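Local structure of alpha-catenin-like protein hmp-1 (Caenorhabditis elegans, 5H5M) at residues V116-D121 and V160-L165; L124-P129 and Q153-E158; S330-R335 and E349-E354; T319-Q324 and C359-D364. The protein links the cadherin-catenin complex of adherens junctions to actin filaments, and is required for cell migration during body enclosure and cell shape changes during elongation. All blocks are in the same frame, centred on the assembly; numbering follows the deposited sequence.

All four contacts lie in the M domain of the protein, an all-helical part built from helical bundles of the vinculin/alpha-catenin family, and they fall into two pairs. Interactions 1 and 2 share helix 142-166; their centres are about 12 Å apart, and they touch where Asp121 packs against Glu158. Interaction 2 is nested in the loop closed by interaction 1. Interactions 3 and 4 both join helix 305-339 to helix 345-374, with centres about 16 Å apart and no direct touch, interaction 3 lying nearer the turn between the helices. Between the pairs the nearest approach, about 10 Å between atoms, is from interaction 2 to interaction 4.

Interaction 1: residues V116-D121 and V160-L165; sequences VDHISD and VSVARL
The imidazole of His118 carries a methyl group, Leu165 CD2, over one face, while Val162 CG2 sits at its edge, near the ring plane. The setting is antiparallel helix packing in the helical-bundle fold of the vinculin/alpha-catenin family: segments 116-121 and 160-165 run at 151° to one another, their axes 9.5 Å apart at closest. Leu165 CD2 stands 3.7 Å from the centroid of the His118 ring and almost on its normal, a CH-pi contact in which the methyl is nearly equidistant from all five ring atoms. With CG of His118 turned beside its own backbone N (chi1 -69°), the ring reaches across toward Leu165, and the two side chains meet at about a right angle. Both ring nitrogens look to other partners: ND1 bonds to the carbonyl of Ala114 one turn earlier, and NE2 to the hydroxyl of Ser53. These two bonds would fix the rotation of the ring and satisfy its polar atoms in a buried place. At the root of the side chain, Val162 straddles CB of His118 with its two methyls. Val162 CG1 also reaches Ile119, lying 3.9 Å from Ile119 CG1 and 3.8 Å from the backbone N of Ile119.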
loop_
_atom_site.group_PDB
_atom_site.type_symbol
_atom_site.label_atom_id
_atom_site.label_comp_id
_atom_site.label_asym_id
_atom_site.label_seq_id
_atom_site.Cartn_x
_atom_site.Cartn_y
_atom_site.Cartn_z
ATOM N N VAL A 116 1.561 3.009 2.391
ATOM C CA VAL A 116 1.322 1.569 2.334
ATOM C C VAL A 116 -0.108 1.276 1.872
ATOM O O VAL A 116 -0.346 0.281 1.186
ATOM C CB VAL A 116 1.598 0.900 3.693
ATOM C CG1 VAL A 116 1.294 -0.585 3.637
ATOM C CG2 VAL A 116 3.047 1.117 4.093
ATOM N N ASP A 117 -1.049 2.153 2.226
ATOM C CA ASP A 117 -2.412 2.074 1.693
ATOM C C ASP A 117 -2.406 1.992 0.171
ATOM O O ASP A 117 -3.096 1.165 -0.424
ATOM C CB ASP A 117 -3.248 3.285 2.110
ATOM C CG ASP A 117 -3.851 3.143 3.487
ATOM O OD1 ASP A 117 -4.021 4.181 4.154
ATOM O OD2 ASP A 117 -4.164 2.006 3.902
ATOM N N HIS A 118 -1.625 2.876 -0.441
ATOM C CA HIS A 118 -1.519 2.950 -1.889
ATOM C C HIS A 118 -0.809 1.725 -2.459
ATOM O O HIS A 118 -1.247 1.162 -3.460
ATOM C CB HIS A 118 -0.792 4.234 -2.298
ATOM C CG HIS A 118 -1.577 5.484 -2.033
ATOM N ND1 HIS A 118 -1.745 6.000 -0.766
ATOM C CD2 HIS A 118 -2.246 6.309 -2.869
ATOM C CE1 HIS A 118 -2.485 7.094 -0.835
ATOM N NE2 HIS A 118 -2.802 7.305 -2.098
ATOM N N ILE A 119 0.279 1.315 -1.814
ATOM C CA ILE A 119 1.038 0.142 -2.242
ATOM C C ILE A 119 0.194 -1.124 -2.136
ATOM O O ILE A 119 0.243 -1.995 -3.011
ATOM C CB ILE A 119 2.326 -0.027 -1.410
ATOM C CG1 ILE A 119 3.258 1.168 -1.637
ATOM C CG2 ILE A 119 3.038 -1.327 -1.763
ATOM C CD1 ILE A 119 4.570 1.074 -0.895
ATOM N N SER A 120 -0.592 -1.211 -1.066
ATOM C CA SER A 120 -1.476 -2.350 -0.850
ATOM C C SER A 120 -2.484 -2.485 -1.991
ATOM O O SER A 120 -2.673 -3.576 -2.527
ATOM C CB SER A 120 -2.203 -2.219 0.494
ATOM O OG SER A 120 -3.074 -3.314 0.728
ATOM N N ASP A 121 -3.116 -1.375 -2.367
ATOM C CA ASP A 121 -4.102 -1.375 -3.447
ATOM C C ASP A 121 -3.477 -1.610 -4.822
ATOM O O ASP A 121 -3.947 -2.446 -5.594
ATOM C CB ASP A 121 -4.878 -0.051 -3.475
ATOM C CG ASP A 121 -5.770 0.137 -2.259
ATOM O OD1 ASP A 121 -6.114 -0.869 -1.605
ATOM O OD2 ASP A 121 -6.136 1.296 -1.962
ATOM N N VAL A 160 2.772 3.701 -11.180
ATOM C CA VAL A 160 3.774 4.735 -11.403
ATOM C C VAL A 160 3.614 5.849 -10.372
ATOM O O VAL A 160 4.576 6.248 -9.718
ATOM C CB VAL A 160 3.681 5.321 -12.830
ATOM C CG1 VAL A 160 4.417 6.652 -12.917
ATOM C CG2 VAL A 160 4.241 4.328 -13.847
ATOM N N SER A 161 2.385 6.327 -10.225
ATOM C CA SER A 161 2.066 7.383 -9.274
ATOM C C SER A 161 2.374 6.976 -7.834
ATOM O O SER A 161 2.959 7.747 -7.076
ATOM C CB SER A 161 0.593 7.773 -9.402
ATOM O OG SER A 161 0.221 8.693 -8.392
ATOM N N VAL A 162 1.973 5.763 -7.466
ATOM C CA VAL A 162 2.207 5.248 -6.120
ATOM C C VAL A 162 3.703 5.099 -5.834
ATOM O O VAL A 162 4.169 5.426 -4.738
ATOM C CB VAL A 162 1.496 3.892 -5.912
ATOM C CG1 VAL A 162 1.933 3.242 -4.609
ATOM C CG2 VAL A 162 -0.016 4.082 -5.933
ATOM N N ALA A 163 4.452 4.615 -6.822
ATOM C CA ALA A 163 5.900 4.482 -6.688
ATOM C C ALA A 163 6.555 5.823 -6.359
ATOM O O ALA A 163 7.410 5.907 -5.477
ATOM C CB ALA A 163 6.504 3.903 -7.961
ATOM N N ARG A 164 6.149 6.868 -7.070
ATOM C CA ARG A 164 6.712 8.196 -6.857
ATOM C C ARG A 164 6.271 8.788 -5.523
ATOM O O ARG A 164 7.032 9.511 -4.878
ATOM C CB ARG A 164 6.330 9.130 -8.009
ATOM C CG ARG A 164 7.053 8.797 -9.309
ATOM C CD ARG A 164 6.442 9.508 -10.512
ATOM N NE ARG A 164 7.246 9.303 -11.712
ATOM C CZ ARG A 164 6.793 9.432 -12.955
ATOM N NH1 ARG A 164 5.528 9.763 -13.174
ATOM N NH2 ARG A 164 7.605 9.221 -13.982
ATOM N N LEU A 165 5.047 8.473 -5.110
ATOM C CA LEU A 165 4.519 8.946 -3.834
ATOM C C LEU A 165 5.301 8.329 -2.675
ATOM O O LEU A 165 5.542 8.977 -1.657
ATOM C CB LEU A 165 3.025 8.616 -3.713
ATOM C CG LEU A 165 2.272 9.033 -2.443
ATOM C CD1 LEU A 165 1.956 10.515 -2.466
ATOM C CD2 LEU A 165 0.992 8.217 -2.266
#

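Interaction 2: residues L124-P129 and Q153-E158; sequences LDTRTP and QEHANE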
loop_
_atom_site.group_PDB
_atom_site.type_symbol
_atom_site.label_atom_id
_atom_site.label_comp_id
_atom_site.label_asym_id
_atom_site.label_seq_id
_atom_site.Cartn_x
_atom_site.Cartn_y
_atom_site.Cartn_z
ATOM N N LEU A 124 -1.609 -5.329 -5.515
ATOM C CA LEU A 124 -2.233 -6.590 -5.118
ATOM C C LEU A 124 -2.384 -7.541 -6.304
ATOM O O LEU A 124 -2.534 -8.745 -6.117
ATOM C CB LEU A 124 -3.595 -6.346 -4.446
ATOM C CG LEU A 124 -4.857 -5.890 -5.189
ATOM C CD1 LEU A 124 -5.575 -7.043 -5.878
ATOM C CD2 LEU A 124 -5.805 -5.211 -4.206
ATOM N N ASP A 125 -2.349 -7.003 -7.519
ATOM C CA ASP A 125 -2.464 -7.832 -8.716
ATOM C C ASP A 125 -1.843 -7.145 -9.924
ATOM O O ASP A 125 -2.522 -6.432 -10.663
ATOM C CB ASP A 125 -3.930 -8.172 -8.995
ATOM C CG ASP A 125 -4.093 -9.217 -10.087
ATOM O OD1 ASP A 125 -3.072 -9.687 -10.633
ATOM O OD2 ASP A 125 -5.250 -9.582 -10.385
ATOM N N THR A 126 -0.550 -7.374 -10.126
ATOM C CA THR A 126 0.184 -6.718 -11.203
ATOM C C THR A 126 0.280 -7.580 -12.464
ATOM O O THR A 126 0.869 -7.163 -13.461
ATOM C CB THR A 126 1.607 -6.341 -10.754
ATOM O OG1 THR A 126 2.289 -7.517 -10.302
ATOM C CG2 THR A 126 1.560 -5.319 -9.633
ATOM N N ARG A 127 -0.296 -8.777 -12.422
ATOM C CA ARG A 127 -0.220 -9.676 -13.569
ATOM C C ARG A 127 -1.481 -9.661 -14.431
ATOM O O ARG A 127 -1.396 -9.527 -15.653
ATOM C CB ARG A 127 0.072 -11.112 -13.112
ATOM C CG ARG A 127 1.207 -11.760 -13.896
ATOM C CD ARG A 127 1.319 -13.266 -13.681
ATOM N NE ARG A 127 1.988 -13.922 -14.807
ATOM C CZ ARG A 127 3.298 -13.875 -15.044
ATOM N NH1 ARG A 127 4.108 -13.207 -14.232
ATOM N NH2 ARG A 127 3.802 -14.506 -16.099
ATOM N N THR A 128 -2.642 -9.782 -13.794
ATOM C CA THR A 128 -3.908 -9.964 -14.508
ATOM C C THR A 128 -4.253 -8.913 -15.578
ATOM O O THR A 128 -4.692 -9.287 -16.666
ATOM C CB THR A 128 -5.090 -10.040 -13.510
ATOM O OG1 THR A 128 -4.842 -11.072 -12.548
ATOM C CG2 THR A 128 -6.392 -10.345 -14.234
ATOM N N PRO A 129 -4.067 -7.608 -15.289
ATOM C CA PRO A 129 -4.465 -6.636 -16.318
ATOM C C PRO A 129 -3.778 -6.831 -17.671
ATOM O O PRO A 129 -4.434 -6.681 -18.701
ATOM C CB PRO A 129 -4.060 -5.292 -15.706
ATOM C CG PRO A 129 -4.094 -5.522 -14.241
ATOM C CD PRO A 129 -3.633 -6.936 -14.047
ATOM N N GLN A 153 -3.620 0.551 -18.973
ATOM C CA GLN A 153 -2.968 1.856 -18.933
ATOM C C GLN A 153 -3.255 2.566 -17.612
ATOM O O GLN A 153 -2.358 3.161 -17.013
ATOM C CB GLN A 153 -3.418 2.725 -20.109
ATOM C CG GLN A 153 -2.821 4.123 -20.112
ATOM C CD GLN A 153 -1.314 4.122 -20.327
ATOM O OE1 GLN A 153 -0.816 3.580 -21.314
ATOM N NE2 GLN A 153 -0.584 4.727 -19.399
ATOM N N GLU A 154 -4.504 2.491 -17.160
ATOM C CA GLU A 154 -4.895 3.080 -15.882
ATOM C C GLU A 154 -4.177 2.396 -14.721
ATOM O O GLU A 154 -3.770 3.047 -13.759
ATOM C CB GLU A 154 -6.413 3.001 -15.693
ATOM C CG GLU A 154 -7.192 3.852 -16.683
ATOM C CD GLU A 154 -8.695 3.756 -16.493
ATOM O OE1 GLU A 154 -9.141 2.980 -15.620
ATOM O OE2 GLU A 154 -9.429 4.458 -17.220
ATOM N N HIS A 155 -4.033 1.078 -14.821
ATOM C CA HIS A 155 -3.263 0.297 -13.856
ATOM C C HIS A 155 -1.805 0.755 -13.843
ATOM O O HIS A 155 -1.186 0.867 -12.784
ATOM C CB HIS A 155 -3.366 -1.195 -14.197
ATOM C CG HIS A 155 -2.324 -2.050 -13.544
ATOM N ND1 HIS A 155 -2.439 -2.514 -12.253
ATOM C CD2 HIS A 155 -1.152 -2.540 -14.018
ATOM C CE1 HIS A 155 -1.382 -3.250 -11.955
ATOM N NE2 HIS A 155 -0.585 -3.278 -13.009
ATOM N N ALA A 156 -1.268 1.023 -15.030
ATOM C CA ALA A 156 0.096 1.523 -15.171
ATOM C C ALA A 156 0.261 2.896 -14.517
ATOM O O ALA A 156 1.247 3.140 -13.825
ATOM C CB ALA A 156 0.486 1.586 -16.635
ATOM N N ASN A 157 -0.705 3.786 -14.740
ATOM C CA ASN A 157 -0.685 5.109 -14.122
ATOM C C ASN A 157 -0.656 5.031 -12.601
ATOM O O ASN A 157 0.026 5.817 -11.944
ATOM C CB ASN A 157 -1.897 5.934 -14.559
ATOM C CG ASN A 157 -1.935 6.173 -16.053
ATOM O OD1 ASN A 157 -0.936 5.997 -16.747
ATOM N ND2 ASN A 157 -3.095 6.589 -16.554
ATOM N N GLU A 158 -1.402 4.081 -12.044
ATOM C CA GLU A 158 -1.476 3.933 -10.596
ATOM C C GLU A 158 -0.138 3.495 -9.999
ATOM O O GLU A 158 0.363 4.134 -9.071
ATOM C CB GLU A 158 -2.572 2.940 -10.211
ATOM C CG GLU A 158 -2.849 2.888 -8.714
ATOM C CD GLU A 158 -3.965 1.921 -8.353
ATOM O OE1 GLU A 158 -4.523 1.278 -9.268
ATOM O OE2 GLU A 158 -4.282 1.805 -7.149
HETATM O O HOH W 1 1.676 -4.631 -14.176
#
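A side-chain-capped turn, residues 124-129 leading into helix 128-137, rests its Asp125, Thr126 and Pro129 on His155 of helix 142-166. The cap is a carboxylate. Asp125 OD1 accepts from Thr128 N at 3.2 Å, nearly straight but from above the carboxylate plane, and more weakly from Arg127 N; OD2 takes the hydroxyl of Thr128 through its syn lone pair. The pyrrolidine of Pro129, early in its helix, sets CG over the centre of the His155 ring, 4.0 Å from the centroid and 11° off the normal, a CH-pi contact. CG of His155 lies anti to the backbone N (chi1 163°), which carries the imidazole outward from its helix to the turn. There CE1 of His155 comes 3.6 Å from the carbonyl O of Asp125 and 3.9 Å from CA of Thr126. The polar link is indirect. A water in the ring plane, 2.9 Å from His155 NE2, donates to the carbonyl O of Thr126 at 2.8 Å and so bridges the two segments. Around this surface contact, helix 207-233 meets Thr126 through Val224 and Ala156 through Trp220, and its Phe221 receives Arg127 in a cation-pi contact. Helix 173-202 packs on Gln153 and Ala156, while helix 276-300 touches Leu124.

Interaction 3: residues S330-R335 and E349-E354; sequences SALANR and EEEMNE
Charge pairing between segments 330-335 and 349-354 rests on Arg335 and Glu351. The guanidinium grips the carboxylate side-on with two nitrogens, one for each oxygen: Arg335 NE gives a hydrogen bond to Glu351 OE1 at 3.0 Å, and Arg335 NH2 another to Glu351 OE2 at 3.0 Å. Both oxygens are met on their syn side. The two planes are only 12° apart, yet each oxygen stands nearly 30° out of the guanidinium plane, so the groups are stepped rather than coplanar, and the N-H...O angles are correspondingly bent to about 140°. A bend in the arginine at chi3 and one in the glutamate at chi2 bring the ends together. The arginine's flat group lies over its own helix, with Ala331 O on one face toward the rim.

Water extends the polar set. One molecule accepts from Arg335 NH2 and donates to Glu354 OE2; the carboxylate of Glu354 has its stronger partner in Arg328, with which OE2 forms a salt bridge. Glu354 CG adds a looser van der Waals contact with Arg335 NH2 at 4.1 Å.

Leucine packing supplies the rest. Leu332 slides past Glu351 in the opposite direction, its CD1 lying against the carboxylate, 3.2 Å from Glu351 OE2, as well as 3.7 Å from Glu351 CB, while Leu332 CD2 approaches Glu351 O. Trp343 and Ile259 touch both Leu332 and Glu351.

Antiparallel helices joined by a short connection, here 305-339 and 345-374 with local axes 11.1 Å apart, form a helical hairpin, a basic unit of the bundles in vinculin/alpha-catenin proteins.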
loop_
_atom_site.group_PDB
_atom_site.type_symbol
_atom_site.label_atom_id
_atom_site.label_comp_id
_atom_site.label_asym_id
_atom_site.label_seq_id
_atom_site.Cartn_x
_atom_site.Cartn_y
_atom_site.Cartn_z
ATOM N N SER A 330 -16.250 -18.254 -4.923
ATOM C CA SER A 330 -16.670 -18.446 -6.306
ATOM C C SER A 330 -18.030 -19.127 -6.380
ATOM O O SER A 330 -18.864 -18.771 -7.213
ATOM C CB SER A 330 -15.632 -19.266 -7.076
ATOM O OG SER A 330 -16.066 -19.511 -8.401
ATOM N N ALA A 331 -18.244 -20.112 -5.511
ATOM C CA ALA A 331 -19.521 -20.814 -5.451
ATOM C C ALA A 331 -20.630 -19.862 -5.014
ATOM O O ALA A 331 -21.770 -19.968 -5.468
ATOM C CB ALA A 331 -19.433 -22.004 -4.508
ATOM N N LEU A 332 -20.284 -18.932 -4.128
ATOM C CA LEU A 332 -21.216 -17.905 -3.681
ATOM C C LEU A 332 -21.527 -16.951 -4.829
ATOM O O LEU A 332 -22.677 -16.567 -5.037
ATOM C CB LEU A 332 -20.642 -17.146 -2.479
ATOM C CG LEU A 332 -21.268 -15.818 -2.041
ATOM C CD1 LEU A 332 -22.753 -15.954 -1.793
ATOM C CD2 LEU A 332 -20.576 -15.289 -0.790
ATOM N N ALA A 333 -20.495 -16.583 -5.579
ATOM C CA ALA A 333 -20.655 -15.711 -6.735
ATOM C C ALA A 333 -21.568 -16.345 -7.785
ATOM O O ALA A 333 -22.416 -15.671 -8.372
ATOM C CB ALA A 333 -19.297 -15.384 -7.340
ATOM N N ASN A 334 -21.397 -17.644 -8.012
ATOM C CA ASN A 334 -22.220 -18.360 -8.981
ATOM C C ASN A 334 -23.671 -18.469 -8.530
ATOM O O ASN A 334 -24.584 -18.429 -9.353
ATOM C CB ASN A 334 -21.651 -19.756 -9.249
ATOM C CG ASN A 334 -20.326 -19.712 -9.988
ATOM O OD1 ASN A 334 -20.059 -18.785 -10.753
ATOM N ND2 ASN A 334 -19.490 -20.720 -9.764
ATOM N N ARG A 335 -23.885 -18.608 -7.225
ATOM C CA ARG A 335 -25.242 -18.687 -6.696
ATOM C C ARG A 335 -25.964 -17.348 -6.831
ATOM O O ARG A 335 -27.182 -17.307 -6.978
ATOM C CB ARG A 335 -25.238 -19.140 -5.231
ATOM C CG ARG A 335 -24.875 -20.607 -5.026
ATOM C CD ARG A 335 -25.063 -21.040 -3.574
ATOM N NE ARG A 335 -24.271 -20.243 -2.638
ATOM C CZ ARG A 335 -23.172 -20.678 -2.028
ATOM N NH1 ARG A 335 -22.724 -21.903 -2.264
ATOM N NH2 ARG A 335 -22.515 -19.888 -1.187
ATOM N N GLU A 349 -28.782 -12.958 4.469
ATOM C CA GLU A 349 -28.135 -13.144 5.760
ATOM C C GLU A 349 -27.261 -14.397 5.754
ATOM O O GLU A 349 -26.121 -14.368 6.219
ATOM C CB GLU A 349 -29.174 -13.225 6.880
ATOM C CG GLU A 349 -28.570 -13.180 8.273
ATOM C CD GLU A 349 -29.597 -13.380 9.374
ATOM O OE1 GLU A 349 -30.781 -13.615 9.057
ATOM O OE2 GLU A 349 -29.216 -13.302 10.559
ATOM N N GLU A 350 -27.796 -15.490 5.217
ATOM C CA GLU A 350 -27.053 -16.744 5.131
ATOM C C GLU A 350 -25.782 -16.594 4.297
ATOM O O GLU A 350 -24.722 -17.104 4.664
ATOM C CB GLU A 350 -27.930 -17.851 4.539
ATOM C CG GLU A 350 -29.097 -18.285 5.422
ATOM C CD GLU A 350 -29.953 -19.357 4.768
ATOM O OE1 GLU A 350 -29.684 -19.704 3.599
ATOM O OE2 GLU A 350 -30.894 -19.856 5.421
ATOM N N GLU A 351 -25.890 -15.889 3.176
ATOM C CA GLU A 351 -24.753 -15.726 2.278
ATOM C C GLU A 351 -23.753 -14.709 2.820
ATOM O O GLU A 351 -22.549 -14.824 2.582
ATOM C CB GLU A 351 -25.229 -15.316 0.882
ATOM C CG GLU A 351 -26.161 -16.324 0.209
ATOM C CD GLU A 351 -25.454 -17.587 -0.275
ATOM O OE1 GLU A 351 -26.014 -18.276 -1.153
ATOM O OE2 GLU A 351 -24.346 -17.900 0.212
ATOM N N MET A 352 -24.257 -13.717 3.550
ATOM C CA MET A 352 -23.394 -12.747 4.212
ATOM C C MET A 352 -22.516 -13.450 5.244
ATOM O O MET A 352 -21.311 -13.209 5.322
ATOM C CB MET A 352 -24.225 -11.646 4.878
ATOM C CG MET A 352 -23.438 -10.762 5.834
ATOM S SD MET A 352 -24.453 -9.485 6.608
ATOM C CE MET A 352 -25.581 -10.485 7.574
ATOM N N ASN A 353 -23.129 -14.326 6.030
ATOM C CA ASN A 353 -22.402 -15.099 7.022
ATOM C C ASN A 353 -21.414 -16.072 6.376
ATOM O O ASN A 353 -20.300 -16.247 6.868
ATOM C CB ASN A 353 -23.381 -15.856 7.923
ATOM C CG ASN A 353 -24.030 -14.957 8.963
ATOM O OD1 ASN A 353 -23.406 -14.025 9.473
ATOM N ND2 ASN A 353 -25.288 -15.235 9.284
ATOM N N GLU A 354 -21.819 -16.697 5.275
ATOM C CA GLU A 354 -20.934 -17.606 4.549
ATOM C C GLU A 354 -19.716 -16.875 3.996
ATOM O O GLU A 354 -18.612 -17.417 3.979
ATOM C CB GLU A 354 -21.687 -18.305 3.414
ATOM C CG GLU A 354 -20.801 -19.106 2.454
ATOM C CD GLU A 354 -20.006 -20.218 3.130
ATOM O OE1 GLU A 354 -20.349 -20.617 4.264
ATOM O OE2 GLU A 354 -19.035 -20.703 2.512
HETATM O O HOH W 2 -19.650 -20.602 -0.520
#

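Interaction 4: residues T319-Q324 and C359-D364; sequences TQRVDQ and CTLVHD
Packing of aliphatic groups against a helix backbone joins 319-324 to 359-364 at a partly buried site between helices 305-339 and 345-374. Arg321 and Leu361 are the closest pair of backbone positions, with CA atoms 5.7 Å apart. The methylenes of Arg321 lie alongside the carbonyl O of Leu361: CB, CG and CD all come within 4 Å, the nearest being CD at 3.7 Å. A bend at chi2 (-63°) lays CG and CD beside that oxygen; the guanidinium then runs on away from helix 345-374, back over the side of its own helix near Gln320. The oxygen lies off the guanidinium's edge, near its plane, but the close contact is made by the methylenes. On this side, then, methylenes meet a backbone oxygen, and the arginine's charged end makes no bond to 359-364.

Leu361 answers with its CD2 branch, which rests 3.9 Å from CB of Gln324 and 4.1 Å from OE1 of Gln324; the two side chains cross at about a right angle. Chi1 of Leu361 is far from a staggered value (-99°). In keeping with the helical-bundle fold of the vinculin/alpha-catenin family, segments 319-324 and 359-364 run antiparallel, at 152°, with axes 8.7 Å apart at closest, a closer approach than at 330-335 and 349-354.

A wider pi-type turn occupies 319-321, just at the start of the segment that supplies Arg321. On the buried side Val362 turns a methyl, CG2, to within 4.4 Å of Arg321 O and packs on Phe325, Ile283 and Ile248, the last two from helices 276-300 and 237-260.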
loop_
_atom_site.group_PDB
_atom_site.type_symbol
_atom_site.label_atom_id
_atom_site.label_comp_id
_atom_site.label_asym_id
_atom_site.label_seq_id
_atom_site.Cartn_x
_atom_site.Cartn_y
_atom_site.Cartn_z
ATOM N N THR A 319 -1.078 -22.182 0.456
ATOM C CA THR A 319 -1.395 -23.466 -0.166
ATOM C C THR A 319 -2.721 -24.072 0.298
ATOM O O THR A 319 -3.177 -25.068 -0.267
ATOM C CB THR A 319 -0.277 -24.506 0.088
ATOM O OG1 THR A 319 -0.305 -24.928 1.457
ATOM C CG2 THR A 319 1.088 -23.916 -0.234
ATOM N N GLN A 320 -3.338 -23.484 1.320
ATOM C CA GLN A 320 -4.614 -24.000 1.819
ATOM C C GLN A 320 -5.717 -22.943 1.872
ATOM O O GLN A 320 -6.729 -23.061 1.179
ATOM C CB GLN A 320 -4.446 -24.616 3.212
ATOM C CG GLN A 320 -3.603 -25.880 3.256
ATOM C CD GLN A 320 -3.485 -26.445 4.658
ATOM O OE1 GLN A 320 -4.026 -25.885 5.611
ATOM N NE2 GLN A 320 -2.775 -27.557 4.791
ATOM N N ARG A 321 -5.521 -21.919 2.700
ATOM C CA ARG A 321 -6.574 -20.945 2.983
ATOM C C ARG A 321 -7.026 -20.172 1.742
ATOM O O ARG A 321 -8.222 -19.953 1.546
ATOM C CB ARG A 321 -6.112 -19.964 4.065
ATOM C CG ARG A 321 -5.753 -20.628 5.392
ATOM C CD ARG A 321 -6.955 -21.310 6.026
ATOM N NE ARG A 321 -6.605 -22.031 7.246
ATOM C CZ ARG A 321 -6.429 -23.349 7.309
ATOM N NH1 ARG A 321 -6.573 -24.094 6.220
ATOM N NH2 ARG A 321 -6.112 -23.928 8.460
ATOM N N VAL A 322 -6.072 -19.768 0.908
ATOM C CA VAL A 322 -6.384 -19.007 -0.298
ATOM C C VAL A 322 -7.263 -19.806 -1.269
ATOM O O VAL A 322 -8.245 -19.286 -1.799
ATOM C CB VAL A 322 -5.091 -18.548 -1.010
ATOM C CG1 VAL A 322 -5.380 -18.113 -2.427
ATOM C CG2 VAL A 322 -4.433 -17.411 -0.233
ATOM N N ASP A 323 -6.921 -21.071 -1.484
ATOM C CA ASP A 323 -7.705 -21.934 -2.364
ATOM C C ASP A 323 -9.095 -22.217 -1.802
ATOM O O ASP A 323 -10.092 -22.133 -2.520
ATOM C CB ASP A 323 -6.971 -23.253 -2.617
ATOM C CG ASP A 323 -5.768 -23.084 -3.522
ATOM O OD1 ASP A 323 -5.771 -22.139 -4.341
ATOM O OD2 ASP A 323 -4.825 -23.897 -3.420
ATOM N N GLN A 324 -9.156 -22.557 -0.518
ATOM C CA GLN A 324 -10.427 -22.830 0.146
ATOM C C GLN A 324 -11.339 -21.606 0.121
ATOM O O GLN A 324 -12.553 -21.731 -0.036
ATOM C CB GLN A 324 -10.194 -23.277 1.593
ATOM C CG GLN A 324 -9.443 -24.589 1.731
ATOM C CD GLN A 324 -9.026 -24.876 3.163
ATOM O OE1 GLN A 324 -9.348 -24.119 4.080
ATOM N NE2 GLN A 324 -8.307 -25.976 3.360
ATOM N N CYS A 359 -14.006 -15.323 4.474
ATOM C CA CYS A 359 -12.983 -14.292 4.617
ATOM C C CYS A 359 -12.142 -14.531 5.866
ATOM O O CYS A 359 -10.954 -14.210 5.898
ATOM C CB CYS A 359 -13.617 -12.901 4.677
ATOM S SG CYS A 359 -14.354 -12.332 3.142
ATOM N N THR A 360 -12.771 -15.097 6.889
ATOM C CA THR A 360 -12.108 -15.373 8.159
ATOM C C THR A 360 -10.998 -16.417 7.985
ATOM O O THR A 360 -10.003 -16.402 8.710
ATOM C CB THR A 360 -13.138 -15.827 9.215
ATOM O OG1 THR A 360 -14.099 -14.783 9.403
ATOM C CG2 THR A 360 -12.481 -16.109 10.548
ATOM N N LEU A 361 -11.167 -17.307 7.009
ATOM C CA LEU A 361 -10.102 -18.218 6.590
ATOM C C LEU A 361 -8.808 -17.460 6.302
ATOM O O LEU A 361 -7.757 -17.751 6.873
ATOM C CB LEU A 361 -10.518 -18.997 5.340
ATOM C CG LEU A 361 -11.049 -20.430 5.411
ATOM C CD1 LEU A 361 -11.982 -20.628 6.586
ATOM C CD2 LEU A 361 -11.752 -20.766 4.102
ATOM N N VAL A 362 -8.901 -16.488 5.401
ATOM C CA VAL A 362 -7.754 -15.682 5.006
ATOM C C VAL A 362 -7.275 -14.784 6.146
ATOM O O VAL A 362 -6.079 -14.706 6.429
ATOM C CB VAL A 362 -8.089 -14.808 3.777
ATOM C CG1 VAL A 362 -6.941 -13.865 3.454
ATOM C CG2 VAL A 362 -8.424 -15.683 2.574
ATOM N N HIS A 363 -8.222 -14.123 6.802
ATOM C CA HIS A 363 -7.927 -13.118 7.821
ATOM C C HIS A 363 -7.226 -13.700 9.055
ATOM O O HIS A 363 -6.222 -13.151 9.516
ATOM C CB HIS A 363 -9.223 -12.411 8.234
ATOM C CG HIS A 363 -9.009 -11.191 9.072
ATOM N ND1 HIS A 363 -9.477 -11.084 10.365
ATOM C CD2 HIS A 363 -8.381 -10.021 8.804
ATOM C CE1 HIS A 363 -9.147 -9.903 10.855
ATOM N NE2 HIS A 363 -8.481 -9.239 9.928
ATOM N N ASP A 364 -7.757 -14.800 9.586
ATOM C CA ASP A 364 -7.138 -15.488 10.721
ATOM C C ASP A 364 -5.722 -15.940 10.389
ATOM O O ASP A 364 -4.811 -15.836 11.218
ATOM C CB ASP A 364 -7.964 -16.704 11.149
ATOM C CG ASP A 364 -9.140 -16.339 12.036
ATOM O OD1 ASP A 364 -9.168 -15.212 12.573
ATOM O OD2 ASP A 364 -10.035 -17.192 12.209
#